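Local coordinates for putative acyl-[acyl-carrier-protein] desaturase DesA2 (Mycobacterium tuberculosis, PDB 1ZA0) that may act as an iron-dependent acyl-[acyl-carrier-protein] desaturase in mycobacterial fatty acid biosynthesis, at residues 69-74 and 230-235; 16-21 and 193-198; 210-215 and 266-271; 30-35 and 107-112; 50-55 and 120-125. All blocks are in the same frame, centred on the assembly; numbering follows the deposited sequence.

Interaction 1. Residues 69-74 and 230-235; sequences CEILLI and EAYRDK
Glu70 leaves its helix with CG anti to the carbonyl carbon (chi1 -63°) and runs on extended, while Lys235 starts the same way (chi1 -50°) and bends only at its last torsion, which turns NZ in to the carboxylate. The two side chains cross at about a right angle and form a salt bridge, Glu70 OE1 to Lys235 NZ; the modelled separation of 2.4 Å is too short to be taken literally. Asp67 is a second, weak and distant partner for Lys235. On its way Lys235 lies over Tyr232, its CD 3.7 Å above the centre of that ring. Ile71 meets the same ring at the edge, its CG1 3.7 Å from Tyr232 CD2. Ile74 approaches tip to tip, with CG1 3.6 Å from Tyr232 OH. Tyr232 is the N-cap residue of helix 233-241, so this ring and the lysine dock the start of that helix on helix 63-77. A partly exposed ion pair thus flanks the apolar contacts of the tyrosine.

Interaction 2. Residues 16-21 and 193-198; sequences PVVEAN and EEFFAN
Asn21 sets its CB over the face of the Phe195 ring, above the centre and 3.5 Å from the centroid, a CH-pi contact. Phe195 carries CG anti to its backbone N, and although its CB does not point at helix 9-27, the end of the ring comes close to it. The carbonyl O of Val18 is 3.7 Å from Phe195 CZ. The amide of Asn21 is turned to meet Asn198, the two planes 55° apart. Asn198 ND2 donates to Asn21 OD1 at 2.8 Å, nearly straight at 171° and on a lone pair in the carbonyl plane. At the other end of the amide, Asn21 ND2 donates back to Val17 O at 2.7 Å. These two bonds grip both ends of the group and fix its rotation, and Arg24 adds a further bond to Asn21 OD1. Val17 O has a second donor in Asn21 N, which reaches it from the opposite face of its plane. Helix 9-27 runs nearly antiparallel beside helix 176-206, at 160° between the short segments with axes 10.2 Å apart. It touches helix 95-121 through Val18 on Trp95, while Phe195 stacks on Trp99 of that same helix.

Interaction 3. Residues 210-215 and 266-271; sequences ETIAAI and EPSLKQ
Leu269 meets Ile215 and, more loosely, Ile212 in the apolar part of this contact, where a turn near the C-terminus lies against helix 208-221. Ile215 CG2 stands 4.0 Å from Leu269 CD2, the two side chains crossing at about a right angle. One turn earlier in the helix, Ile212 CG2 is 4.3 Å from Leu269 CD1, and Leu269 CD2 also rests near the backbone, 4.1 Å from Ile212 O. The leucine branches therefore reach both isoleucines. A second group of contacts sets aliphatic carbon against polar side chains. Ile212 and Glu266 come tip to tip: with CG anti to the backbone N (chi1 -175°) and the chain bent at chi2, the glutamate brings its carboxyl carbon CD to 3.6 Å from Ile212 CD1. Its carboxylate has a weak, long ion pair with Arg208. Ser268 adds its hydroxyl, OG lying 3.8 Å from Ile212 CG2. Beyond the two segments, Ile215 and Leu269 share Ile258 of helix 247-260 and Leu263 as neighbours, and Ile212 packs on Leu204 of helix 176-206. With no hydrogen bond between the segments, what joins turn and helix directly is van der Waals contact.

Interaction 4. Residues 30-35 and 107-112; sequences DIWFAH and EHLHAI. With MN (manganese (II) ion), chain B; EDO (1,2-ethanediol), chain C.
Trp32 and Leu109 make the tight part of this contact: Leu109 CD2 lies over the centre of the six-membered ring, 3.8 Å from its centroid and 14° off the normal, as a CH-pi contact. With CG in the crowded position between backbone N and carbonyl carbon (chi1 63°), the indole comes in to the helix although CB does not point there. Its rim meets a second side chain at a right angle, Trp32 CZ2 and His110 CD2 being 3.7 Å apart edge to edge. Two residues on, Ala34 CB is 3.8 Å from Ile112 CG2 and also touches Leu109. The loose side holds the exposed Ile31 and Phe33. A 1,2-ethanediol, probably from the crystallisation liquor, sits by both Trp32 and Leu109: Trp32 N donates to its O1 at 3.0 Å, O1 donates back to Trp32 O, and Asp188 OD1 bonds it too. Asp188 OD2 accepts from Trp32 NE1 and His110 NE2, so Asp188 of helix 176-206 bridges the loop and helix 95-121. Glu107 OE2 binds manganese at 2.1 Å alongside Glu159, Glu189 and His192. His110, probably an iron ligand as in related enzymes, here bonds Asp188 and Lys76 instead, consistent with a di-iron site holding one manganese.

Interaction 5. Residues 50-55 and 120-125; sequences GGRDWD and VTREVD
The C-terminal end of helix 95-121 is where Arg122 and Trp54 meet, the arginine being the first residue to leave helical geometry, with positive phi. Its guanidinium reaches the loop end-on: NH1 and NH2 both donate to Arg52 O, at 2.9 and 2.8 Å. The NH2 bond runs nearly along the C=O axis, whereas NH1 stands above the carbonyl plane. Glu44 O and Gln58 OE1 take further bonds from Arg122 NH2 and NH1. This is a loop laid across a helix terminus, in the long connection between helix 9-27 and helix 63-77. In return Trp54 NE1 donates to Arg122 O at 2.9 Å, the oxygen in the ring plane but the donor above the carbonyl plane. The indole, with CG anti to its backbone N, is covered on one face by the chain leaving the helix: Asp125 CB sits 3.6 Å from the centroid of the six-membered ring in a CH-pi contact. The Asp125 carboxylate lies 4° from parallel to that ring, and its OD1 bonds Val127 N.

Interactions 4 and 5 share helix 95-121, using its metal-bearing middle and its C-terminal end; each brings in a tryptophan of the long loop after helix 9-27, Trp32 packing on the helix and Trp54 on the chain just beyond its end. Interaction 1 touches both: Leu73 packs on Ala111, and Glu70 on Val124. Interaction 3 is mostly buried and free of hydrogen bonds between its segments, whereas interaction 1 is a surface contact with an ion pair. Interaction 2 is partly buried and joins two helices through an amide pair and an aromatic face; it lies across the chain's centre from interactions 1 and 5. Interaction 4 alone contains a manganese ligand, while interactions 3 and 5 are remote from the metal.

Interaction 1. Residues 69-74 and 230-235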
# COMPACT_ATOMS: atom_id res chain seq x y z
N CYS A 69 0.11 8.29 7.84
CA CYS A 69 0.18 7.02 8.54
C CYS A 69 -1.23 6.46 8.89
O CYS A 69 -1.43 5.27 8.88
CB CYS A 69 1.00 7.12 9.82
SG CYS A 69 2.77 7.31 9.56
N GLU A 70 -2.15 7.33 9.26
CA GLU A 70 -3.53 6.93 9.58
C GLU A 70 -4.23 6.42 8.36
O GLU A 70 -4.92 5.42 8.43
CB GLU A 70 -4.32 8.07 10.20
CG GLU A 70 -3.73 8.49 11.52
CD GLU A 70 -4.48 9.61 12.20
OE1 GLU A 70 -4.44 10.78 11.77
OE2 GLU A 70 -5.10 9.27 13.23
N ILE A 71 -4.01 7.07 7.21
CA ILE A 71 -4.56 6.57 5.95
C ILE A 71 -4.03 5.18 5.65
O ILE A 71 -4.81 4.29 5.29
CB ILE A 71 -4.24 7.55 4.78
CG1 ILE A 71 -5.01 8.85 4.99
CG2 ILE A 71 -4.54 6.87 3.39
CD1 ILE A 71 -4.40 10.02 4.19
N LEU A 72 -2.72 4.95 5.84
CA LEU A 72 -2.12 3.64 5.56
C LEU A 72 -2.69 2.54 6.44
O LEU A 72 -2.98 1.38 6.01
CB LEU A 72 -0.60 3.63 5.73
CG LEU A 72 0.27 4.11 4.61
CD1 LEU A 72 1.77 4.12 5.00
CD2 LEU A 72 -0.01 3.31 3.37
N LEU A 73 -2.82 2.92 7.69
CA LEU A 73 -3.30 1.99 8.69
C LEU A 73 -4.72 1.55 8.39
O LEU A 73 -5.05 0.31 8.42
CB LEU A 73 -3.18 2.62 10.05
CG LEU A 73 -3.79 1.76 11.17
CD1 LEU A 73 -3.10 0.35 11.24
CD2 LEU A 73 -3.76 2.48 12.48
N ILE A 74 -5.57 2.51 8.02
CA ILE A 74 -6.97 2.20 7.71
C ILE A 74 -7.03 1.25 6.51
O ILE A 74 -7.78 0.28 6.49
CB ILE A 74 -7.77 3.50 7.40
CG1 ILE A 74 -7.93 4.39 8.63
CG2 ILE A 74 -9.16 3.20 6.78
CD1 ILE A 74 -8.90 3.88 9.61
N GLU A 230 -14.44 7.69 4.89
CA GLU A 230 -15.40 8.60 5.50
C GLU A 230 -14.66 9.65 6.33
O GLU A 230 -13.96 9.28 7.26
CB GLU A 230 -16.32 7.77 6.44
CG GLU A 230 -17.50 8.52 7.04
CD GLU A 230 -18.48 8.87 5.95
OE1 GLU A 230 -18.45 10.02 5.45
OE2 GLU A 230 -19.24 7.95 5.56
N ALA A 231 -14.79 10.92 5.97
CA ALA A 231 -14.34 11.99 6.86
C ALA A 231 -12.82 12.17 6.89
O ALA A 231 -12.28 12.66 7.87
CB ALA A 231 -14.87 11.75 8.31
N TYR A 232 -12.14 11.76 5.82
CA TYR A 232 -10.69 11.89 5.75
C TYR A 232 -10.29 12.94 4.70
O TYR A 232 -9.13 13.09 4.36
CB TYR A 232 -10.05 10.52 5.49
CG TYR A 232 -9.52 9.81 6.73
CD1 TYR A 232 -10.21 9.82 7.94
CD2 TYR A 232 -8.32 9.11 6.67
CE1 TYR A 232 -9.70 9.14 9.07
CE2 TYR A 232 -7.81 8.43 7.77
CZ TYR A 232 -8.48 8.45 8.97
OH TYR A 232 -7.96 7.75 10.04
N ARG A 233 -11.26 13.72 4.25
CA ARG A 233 -11.05 14.71 3.19
C ARG A 233 -9.89 15.63 3.53
O ARG A 233 -9.04 15.90 2.68
CB ARG A 233 -12.35 15.54 2.93
N ASP A 234 -9.86 16.10 4.77
CA ASP A 234 -8.80 16.99 5.27
C ASP A 234 -7.42 16.33 5.26
O ASP A 234 -6.43 16.96 4.87
CB ASP A 234 -9.12 17.39 6.72
CG ASP A 234 -10.26 18.43 6.81
OD1 ASP A 234 -10.92 18.70 5.76
OD2 ASP A 234 -10.54 19.03 7.88
N LYS A 235 -7.35 15.09 5.75
CA LYS A 235 -6.09 14.33 5.75
C LYS A 235 -5.59 14.08 4.33
O LYS A 235 -4.40 14.30 4.06
CB LYS A 235 -6.23 12.99 6.52
CG LYS A 235 -6.84 13.16 7.90
CD LYS A 235 -6.74 11.90 8.75
CE LYS A 235 -7.39 12.15 10.10
NZ LYS A 235 -6.42 12.09 11.17

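Interaction 2. Residues 16-21 and 193-198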
# COMPACT_ATOMS: atom_id res chain seq x y z
N PRO A 16 2.73 -21.53 -13.58
CA PRO A 16 4.18 -21.50 -13.71
C PRO A 16 4.76 -20.10 -13.35
O PRO A 16 5.87 -20.02 -12.84
CB PRO A 16 4.41 -21.80 -15.21
CG PRO A 16 3.12 -22.34 -15.69
CD PRO A 16 2.08 -21.64 -14.90
N VAL A 17 3.98 -19.06 -13.63
CA VAL A 17 4.39 -17.68 -13.34
C VAL A 17 4.30 -17.37 -11.81
O VAL A 17 5.21 -16.78 -11.21
CB VAL A 17 3.58 -16.67 -14.14
CG1 VAL A 17 4.09 -15.18 -13.86
CG2 VAL A 17 3.71 -16.94 -15.63
N VAL A 18 3.24 -17.87 -11.17
CA VAL A 18 3.07 -17.75 -9.73
C VAL A 18 4.20 -18.46 -9.06
O VAL A 18 4.83 -17.92 -8.14
CB VAL A 18 1.65 -18.27 -9.33
CG1 VAL A 18 1.42 -18.29 -7.85
CG2 VAL A 18 0.61 -17.41 -9.95
N GLU A 19 4.55 -19.66 -9.58
CA GLU A 19 5.62 -20.43 -8.96
C GLU A 19 6.94 -19.74 -9.04
O GLU A 19 7.73 -19.73 -8.09
CB GLU A 19 5.71 -21.85 -9.64
CG GLU A 19 6.90 -22.70 -9.18
CD GLU A 19 6.92 -24.15 -9.75
OE1 GLU A 19 6.16 -24.49 -10.67
OE2 GLU A 19 7.77 -24.91 -9.29
N ALA A 20 7.27 -19.26 -10.25
CA ALA A 20 8.56 -18.57 -10.46
C ALA A 20 8.67 -17.30 -9.54
O ALA A 20 9.68 -17.00 -8.95
CB ALA A 20 8.68 -18.15 -11.96
N ASN A 21 7.60 -16.60 -9.43
CA ASN A 21 7.58 -15.39 -8.62
C ASN A 21 7.61 -15.71 -7.11
O ASN A 21 8.26 -15.03 -6.37
CB ASN A 21 6.37 -14.59 -8.97
CG ASN A 21 6.60 -13.74 -10.23
OD1 ASN A 21 7.00 -12.58 -10.13
ND2 ASN A 21 6.39 -14.34 -11.43
N GLU A 193 3.97 -5.15 -5.90
CA GLU A 193 3.67 -4.67 -7.21
C GLU A 193 4.34 -5.57 -8.31
O GLU A 193 3.72 -5.81 -9.35
CB GLU A 193 4.05 -3.18 -7.38
CG GLU A 193 3.63 -2.66 -8.76
CD GLU A 193 4.45 -1.50 -9.30
OE1 GLU A 193 5.32 -0.96 -8.57
OE2 GLU A 193 4.18 -1.08 -10.48
N GLU A 194 5.58 -5.97 -8.07
CA GLU A 194 6.42 -6.69 -9.04
C GLU A 194 5.68 -8.03 -9.30
O GLU A 194 5.50 -8.46 -10.42
CB GLU A 194 7.81 -6.96 -8.46
CG GLU A 194 8.76 -7.86 -9.26
CD GLU A 194 10.10 -8.00 -8.60
OE1 GLU A 194 10.23 -7.52 -7.44
OE2 GLU A 194 11.08 -8.54 -9.19
N PHE A 195 5.26 -8.66 -8.23
CA PHE A 195 4.55 -9.95 -8.28
C PHE A 195 3.27 -9.83 -9.06
O PHE A 195 3.10 -10.54 -10.07
CB PHE A 195 4.31 -10.49 -6.87
CG PHE A 195 4.13 -12.00 -6.79
CD1 PHE A 195 4.94 -12.76 -5.97
CD2 PHE A 195 3.13 -12.64 -7.47
CE1 PHE A 195 4.75 -14.14 -5.84
CE2 PHE A 195 2.95 -14.03 -7.38
CZ PHE A 195 3.78 -14.78 -6.57
N PHE A 196 2.36 -8.92 -8.66
CA PHE A 196 1.12 -8.77 -9.41
C PHE A 196 1.36 -8.33 -10.83
O PHE A 196 0.68 -8.76 -11.78
CB PHE A 196 0.10 -7.86 -8.73
CG PHE A 196 -0.48 -8.46 -7.47
CD1 PHE A 196 -1.32 -9.58 -7.54
CD2 PHE A 196 -0.17 -7.93 -6.23
CE1 PHE A 196 -1.85 -10.14 -6.38
CE2 PHE A 196 -0.70 -8.49 -5.06
CZ PHE A 196 -1.52 -9.61 -5.15
N ALA A 197 2.30 -7.41 -11.00
CA ALA A 197 2.53 -6.90 -12.35
C ALA A 197 3.08 -8.01 -13.27
O ALA A 197 2.86 -7.98 -14.46
CB ALA A 197 3.49 -5.73 -12.31
N ASN A 198 3.88 -8.92 -12.73
CA ASN A 198 4.41 -9.99 -13.56
C ASN A 198 3.24 -10.92 -14.03
O ASN A 198 3.25 -11.43 -15.16
CB ASN A 198 5.52 -10.78 -12.81
CG ASN A 198 6.82 -10.01 -12.70
OD1 ASN A 198 7.00 -9.01 -13.45
ND2 ASN A 198 7.78 -10.47 -11.80

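Interaction 3. Residues 210-215 and 266-271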
# COMPACT_ATOMS: atom_id res chain seq x y z
N GLU A 210 -8.48 -8.55 -23.49
CA GLU A 210 -9.11 -8.58 -22.18
C GLU A 210 -8.26 -7.74 -21.19
O GLU A 210 -8.79 -6.84 -20.53
CB GLU A 210 -9.19 -10.04 -21.69
CG GLU A 210 -10.27 -10.30 -20.66
CD GLU A 210 -10.12 -11.65 -19.99
OE1 GLU A 210 -10.61 -11.79 -18.84
OE2 GLU A 210 -9.50 -12.57 -20.60
N THR A 211 -6.96 -8.05 -21.14
CA THR A 211 -6.02 -7.39 -20.24
C THR A 211 -5.91 -5.90 -20.54
O THR A 211 -6.04 -5.07 -19.65
CB THR A 211 -4.69 -8.15 -20.25
OG1 THR A 211 -4.93 -9.54 -19.95
CG2 THR A 211 -3.77 -7.70 -19.09
N ILE A 212 -5.80 -5.55 -21.81
CA ILE A 212 -5.78 -4.16 -22.22
C ILE A 212 -7.05 -3.41 -21.80
O ILE A 212 -6.95 -2.27 -21.30
CB ILE A 212 -5.46 -4.01 -23.76
CG1 ILE A 212 -4.01 -4.46 -24.03
CG2 ILE A 212 -5.63 -2.57 -24.23
CD1 ILE A 212 -3.57 -4.50 -25.50
N ALA A 213 -8.20 -4.03 -22.00
CA ALA A 213 -9.46 -3.42 -21.61
C ALA A 213 -9.53 -3.22 -20.11
O ALA A 213 -10.03 -2.23 -19.68
CB ALA A 213 -10.66 -4.30 -22.06
N ALA A 214 -9.05 -4.19 -19.35
CA ALA A 214 -8.99 -4.08 -17.91
C ALA A 214 -8.06 -2.92 -17.51
O ALA A 214 -8.40 -2.13 -16.65
CB ALA A 214 -8.58 -5.38 -17.30
N ILE A 215 -6.93 -2.75 -18.19
CA ILE A 215 -6.00 -1.69 -17.84
C ILE A 215 -6.61 -0.35 -18.16
O ILE A 215 -6.50 0.61 -17.35
CB ILE A 215 -4.62 -1.91 -18.56
CG1 ILE A 215 -3.94 -3.17 -18.05
CG2 ILE A 215 -3.75 -0.65 -18.39
CD1 ILE A 215 -2.77 -3.68 -18.91
N GLU A 266 -0.09 1.97 -27.15
CA GLU A 266 -1.36 1.28 -27.36
C GLU A 266 -2.48 2.30 -27.53
O GLU A 266 -2.65 3.17 -26.68
CB GLU A 266 -1.63 0.39 -26.16
CG GLU A 266 -2.84 -0.49 -26.24
CD GLU A 266 -2.76 -1.49 -27.39
OE1 GLU A 266 -1.63 -2.00 -27.73
OE2 GLU A 266 -3.83 -1.76 -27.94
N PRO A 267 -3.22 2.25 -28.66
CA PRO A 267 -4.20 3.31 -28.97
C PRO A 267 -5.20 3.67 -27.84
O PRO A 267 -5.35 4.83 -27.54
CB PRO A 267 -4.94 2.78 -30.23
CG PRO A 267 -3.98 1.83 -30.89
CD PRO A 267 -3.16 1.23 -29.73
N SER A 268 -5.86 2.70 -27.24
CA SER A 268 -6.87 2.96 -26.18
C SER A 268 -6.31 3.38 -24.79
O SER A 268 -7.07 3.52 -23.81
CB SER A 268 -7.73 1.73 -26.00
OG SER A 268 -7.05 0.76 -25.22
N LEU A 269 -4.99 3.54 -24.69
CA LEU A 269 -4.33 3.88 -23.42
C LEU A 269 -3.44 5.11 -23.53
O LEU A 269 -2.94 5.57 -22.52
CB LEU A 269 -3.45 2.71 -22.94
CG LEU A 269 -4.10 1.34 -22.70
CD1 LEU A 269 -3.02 0.31 -22.41
CD2 LEU A 269 -5.15 1.40 -21.59
N LYS A 270 -3.21 5.63 -24.75
CA LYS A 270 -2.28 6.75 -24.95
C LYS A 270 -2.80 8.01 -24.25
O LYS A 270 -2.03 8.91 -23.93
CB LYS A 270 -2.00 7.00 -26.48
N GLN A 271 -4.10 8.06 -24.01
CA GLN A 271 -4.74 9.16 -23.27
C GLN A 271 -4.43 9.20 -21.77
O GLN A 271 -4.68 10.23 -21.12
CB GLN A 271 -6.25 9.07 -23.43
CG GLN A 271 -6.84 7.82 -22.82
CD GLN A 271 -8.35 7.82 -22.83
OE1 GLN A 271 -8.96 8.81 -22.46
NE2 GLN A 271 -8.94 6.70 -23.22

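Interaction 4. Residues 30-35 and 107-112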
# COMPACT_ATOMS: atom_id res chain seq x y z
N ASP A 30 13.92 -10.70 2.95
CA ASP A 30 14.77 -10.15 4.02
C ASP A 30 13.82 -9.70 5.15
O ASP A 30 13.39 -8.53 5.18
CB ASP A 30 15.57 -8.97 3.46
CG ASP A 30 16.54 -8.37 4.48
OD1 ASP A 30 16.88 -9.00 5.52
OD2 ASP A 30 17.01 -7.23 4.30
N ILE A 31 13.50 -10.65 6.01
CA ILE A 31 12.33 -10.65 6.90
C ILE A 31 12.55 -9.66 7.99
O ILE A 31 13.60 -9.57 8.50
CB ILE A 31 12.09 -12.10 7.47
CG1 ILE A 31 11.71 -13.07 6.34
CG2 ILE A 31 11.00 -12.19 8.56
CD1 ILE A 31 10.72 -12.55 5.35
N TRP A 32 11.54 -8.85 8.27
CA TRP A 32 11.54 -7.94 9.42
C TRP A 32 10.30 -8.19 10.30
O TRP A 32 9.36 -8.83 9.86
CB TRP A 32 11.60 -6.48 8.95
CG TRP A 32 10.44 -6.01 8.14
CD1 TRP A 32 10.20 -6.24 6.81
CD2 TRP A 32 9.40 -5.11 8.58
NE1 TRP A 32 9.06 -5.57 6.40
CE2 TRP A 32 8.55 -4.87 7.47
CE3 TRP A 32 9.10 -4.50 9.80
CZ2 TRP A 32 7.44 -4.07 7.54
CZ3 TRP A 32 8.01 -3.70 9.87
CH2 TRP A 32 7.16 -3.50 8.75
N PHE A 33 10.36 -7.72 11.55
CA PHE A 33 9.29 -7.88 12.53
C PHE A 33 8.82 -6.50 12.96
O PHE A 33 9.63 -5.62 13.14
CB PHE A 33 9.81 -8.71 13.72
CG PHE A 33 10.31 -10.05 13.31
CD1 PHE A 33 9.41 -11.09 13.11
CD2 PHE A 33 11.68 -10.28 13.11
CE1 PHE A 33 9.88 -12.35 12.70
CE2 PHE A 33 12.14 -11.54 12.66
CZ PHE A 33 11.24 -12.56 12.47
N ALA A 34 7.50 -6.32 13.00
CA ALA A 34 6.86 -5.11 13.42
C ALA A 34 7.43 -4.65 14.78
O ALA A 34 7.74 -3.46 14.95
CB ALA A 34 5.31 -5.37 13.49
N HIS A 35 7.57 -5.59 15.72
CA HIS A 35 7.97 -5.24 17.09
C HIS A 35 9.38 -4.64 17.17
O HIS A 35 9.70 -3.94 18.10
CB HIS A 35 7.82 -6.42 18.06
CG HIS A 35 8.78 -7.53 17.83
ND1 HIS A 35 8.40 -8.73 17.27
CD2 HIS A 35 10.11 -7.62 18.05
CE1 HIS A 35 9.47 -9.51 17.16
NE2 HIS A 35 10.52 -8.85 17.59
N GLU A 107 0.92 -7.74 4.45
CA GLU A 107 0.01 -6.65 4.64
C GLU A 107 -0.35 -6.50 6.16
O GLU A 107 -0.44 -5.37 6.72
CB GLU A 107 -1.26 -6.84 3.82
CG GLU A 107 -1.12 -6.79 2.30
CD GLU A 107 -0.66 -5.41 1.81
OE1 GLU A 107 -1.25 -4.41 2.14
OE2 GLU A 107 0.35 -5.35 1.17
N HIS A 108 -0.65 -7.61 6.76
CA HIS A 108 -1.02 -7.62 8.16
C HIS A 108 0.11 -7.06 9.02
O HIS A 108 -0.12 -6.36 9.97
CB HIS A 108 -1.27 -9.03 8.64
CG HIS A 108 -1.87 -9.06 10.00
ND1 HIS A 108 -2.01 -10.23 10.72
CD2 HIS A 108 -2.39 -8.08 10.78
CE1 HIS A 108 -2.62 -9.97 11.87
NE2 HIS A 108 -2.86 -8.67 11.93
N LEU A 109 1.32 -7.52 8.75
CA LEU A 109 2.53 -7.09 9.40
C LEU A 109 2.70 -5.57 9.39
O LEU A 109 3.02 -4.98 10.42
CB LEU A 109 3.75 -7.80 8.82
CG LEU A 109 5.05 -7.46 9.63
CD1 LEU A 109 5.21 -8.38 10.85
CD2 LEU A 109 6.24 -7.54 8.75
N HIS A 110 2.40 -4.95 8.25
CA HIS A 110 2.46 -3.53 8.07
C HIS A 110 1.47 -2.85 9.01
O HIS A 110 1.86 -1.89 9.70
CB HIS A 110 2.06 -3.13 6.58
CG HIS A 110 2.98 -3.70 5.55
ND1 HIS A 110 2.67 -3.76 4.20
CD2 HIS A 110 4.25 -4.18 5.68
CE1 HIS A 110 3.71 -4.28 3.56
NE2 HIS A 110 4.68 -4.54 4.43
N ALA A 111 0.23 -3.36 9.05
CA ALA A 111 -0.81 -2.81 9.93
C ALA A 111 -0.38 -2.93 11.43
O ALA A 111 -0.54 -1.98 12.20
CB ALA A 111 -2.15 -3.53 9.68
N ILE A 112 0.24 -4.03 11.83
CA ILE A 112 0.63 -4.18 13.23
C ILE A 112 1.70 -3.16 13.57
O ILE A 112 1.65 -2.51 14.63
CB ILE A 112 1.17 -5.59 13.51
CG1 ILE A 112 0.06 -6.67 13.35
CG2 ILE A 112 1.74 -5.65 14.90
CD1 ILE A 112 0.74 -8.11 13.10
MN MN B . 1.15 -4.23 -0.48
C1 EDO C . 7.97 -8.84 5.95
O1 EDO C . 8.94 -9.36 6.81
C2 EDO C . 8.42 -8.99 4.51
O2 EDO C . 9.64 -8.33 4.24
O HOH W 1 -0.50 -2.83 -0.36

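Interaction 5. Residues 50-55 and 120-125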
# COMPACT_ATOMS: atom_id res chain seq x y z
N GLY A 50 -3.88 3.58 35.46
CA GLY A 50 -3.22 4.46 36.37
C GLY A 50 -2.24 5.44 35.77
O GLY A 50 -1.50 6.00 36.54
N GLY A 51 -2.20 5.62 34.44
CA GLY A 51 -1.25 6.55 33.81
C GLY A 51 -2.01 7.80 33.38
O GLY A 51 -2.82 8.32 34.14
N ARG A 52 -1.82 8.24 32.13
CA ARG A 52 -2.61 9.34 31.57
C ARG A 52 -3.13 9.09 30.17
O ARG A 52 -2.54 8.34 29.35
CB ARG A 52 -1.78 10.63 31.52
CG ARG A 52 -0.55 10.57 30.67
CD ARG A 52 0.36 11.82 30.71
NE ARG A 52 1.53 11.61 29.84
CZ ARG A 52 2.24 12.56 29.24
NH1 ARG A 52 1.92 13.85 29.37
NH2 ARG A 52 3.27 12.20 28.47
N ASP A 53 -4.27 9.73 29.89
CA ASP A 53 -4.86 9.60 28.59
C ASP A 53 -4.12 10.48 27.63
O ASP A 53 -3.20 11.23 28.00
CB ASP A 53 -6.34 9.95 28.59
CG ASP A 53 -7.20 8.78 29.05
OD1 ASP A 53 -6.74 7.61 29.08
OD2 ASP A 53 -8.36 8.98 29.40
N TRP A 54 -4.44 10.29 26.37
CA TRP A 54 -3.82 11.06 25.33
C TRP A 54 -4.20 12.53 25.42
O TRP A 54 -5.33 12.85 25.74
CB TRP A 54 -4.25 10.55 23.95
CG TRP A 54 -3.59 11.25 22.81
CD1 TRP A 54 -2.33 11.01 22.31
CD2 TRP A 54 -4.14 12.32 22.01
NE1 TRP A 54 -2.08 11.85 21.25
CE2 TRP A 54 -3.17 12.66 21.04
CE3 TRP A 54 -5.36 13.00 22.01
CZ2 TRP A 54 -3.38 13.67 20.09
CZ3 TRP A 54 -5.58 14.01 21.07
CH2 TRP A 54 -4.58 14.33 20.11
N ASP A 55 -3.26 13.40 25.08
CA ASP A 55 -3.61 14.77 24.70
C ASP A 55 -2.66 15.31 23.61
O ASP A 55 -1.60 14.75 23.44
CB ASP A 55 -3.67 15.68 25.97
CG ASP A 55 -2.33 16.12 26.43
OD1 ASP A 55 -1.77 15.46 27.36
OD2 ASP A 55 -1.76 17.13 25.95
N VAL A 120 2.15 3.42 20.99
CA VAL A 120 3.22 3.50 21.95
C VAL A 120 3.76 4.92 22.04
O VAL A 120 4.17 5.36 23.12
CB VAL A 120 4.34 2.51 21.59
CG1 VAL A 120 5.61 2.86 22.17
CG2 VAL A 120 3.91 1.10 21.88
N THR A 121 3.86 5.60 20.88
CA THR A 121 4.45 6.91 20.83
C THR A 121 3.47 8.01 21.12
O THR A 121 3.93 9.13 21.24
CB THR A 121 5.06 7.25 19.43
OG1 THR A 121 4.07 7.14 18.42
CG2 THR A 121 6.17 6.27 19.06
N ARG A 122 2.17 7.71 21.14
CA ARG A 122 1.07 8.67 21.32
C ARG A 122 1.02 9.78 20.26
O ARG A 122 0.62 10.93 20.54
CB ARG A 122 1.20 9.37 22.71
CG ARG A 122 1.45 8.46 23.96
CD ARG A 122 0.24 7.94 24.47
NE ARG A 122 0.20 7.22 25.80
CZ ARG A 122 -0.42 7.67 26.89
NH1 ARG A 122 -0.93 8.89 26.95
NH2 ARG A 122 -0.57 6.87 27.93
N GLU A 123 1.39 9.46 19.03
CA GLU A 123 1.51 10.44 18.01
C GLU A 123 0.16 10.80 17.45
O GLU A 123 0.05 11.80 16.78
CB GLU A 123 2.50 10.00 16.94
CG GLU A 123 3.97 10.14 17.37
CD GLU A 123 4.37 11.64 17.51
OE1 GLU A 123 3.66 12.54 16.96
OE2 GLU A 123 5.32 11.92 18.24
N VAL A 124 -0.85 9.94 17.65
CA VAL A 124 -2.22 10.28 17.31
C VAL A 124 -3.14 9.84 18.44
O VAL A 124 -2.77 9.04 19.26
CB VAL A 124 -2.67 9.65 15.95
CG1 VAL A 124 -1.76 10.10 14.82
CG2 VAL A 124 -2.62 8.13 16.03
N ASP A 125 -4.32 10.43 18.51
CA ASP A 125 -5.34 10.04 19.46
C ASP A 125 -5.78 8.61 19.17
O ASP A 125 -6.43 8.37 18.15
CB ASP A 125 -6.51 11.00 19.30
CG ASP A 125 -7.63 10.77 20.32
OD1 ASP A 125 -7.53 9.88 21.20
OD2 ASP A 125 -8.63 11.51 20.27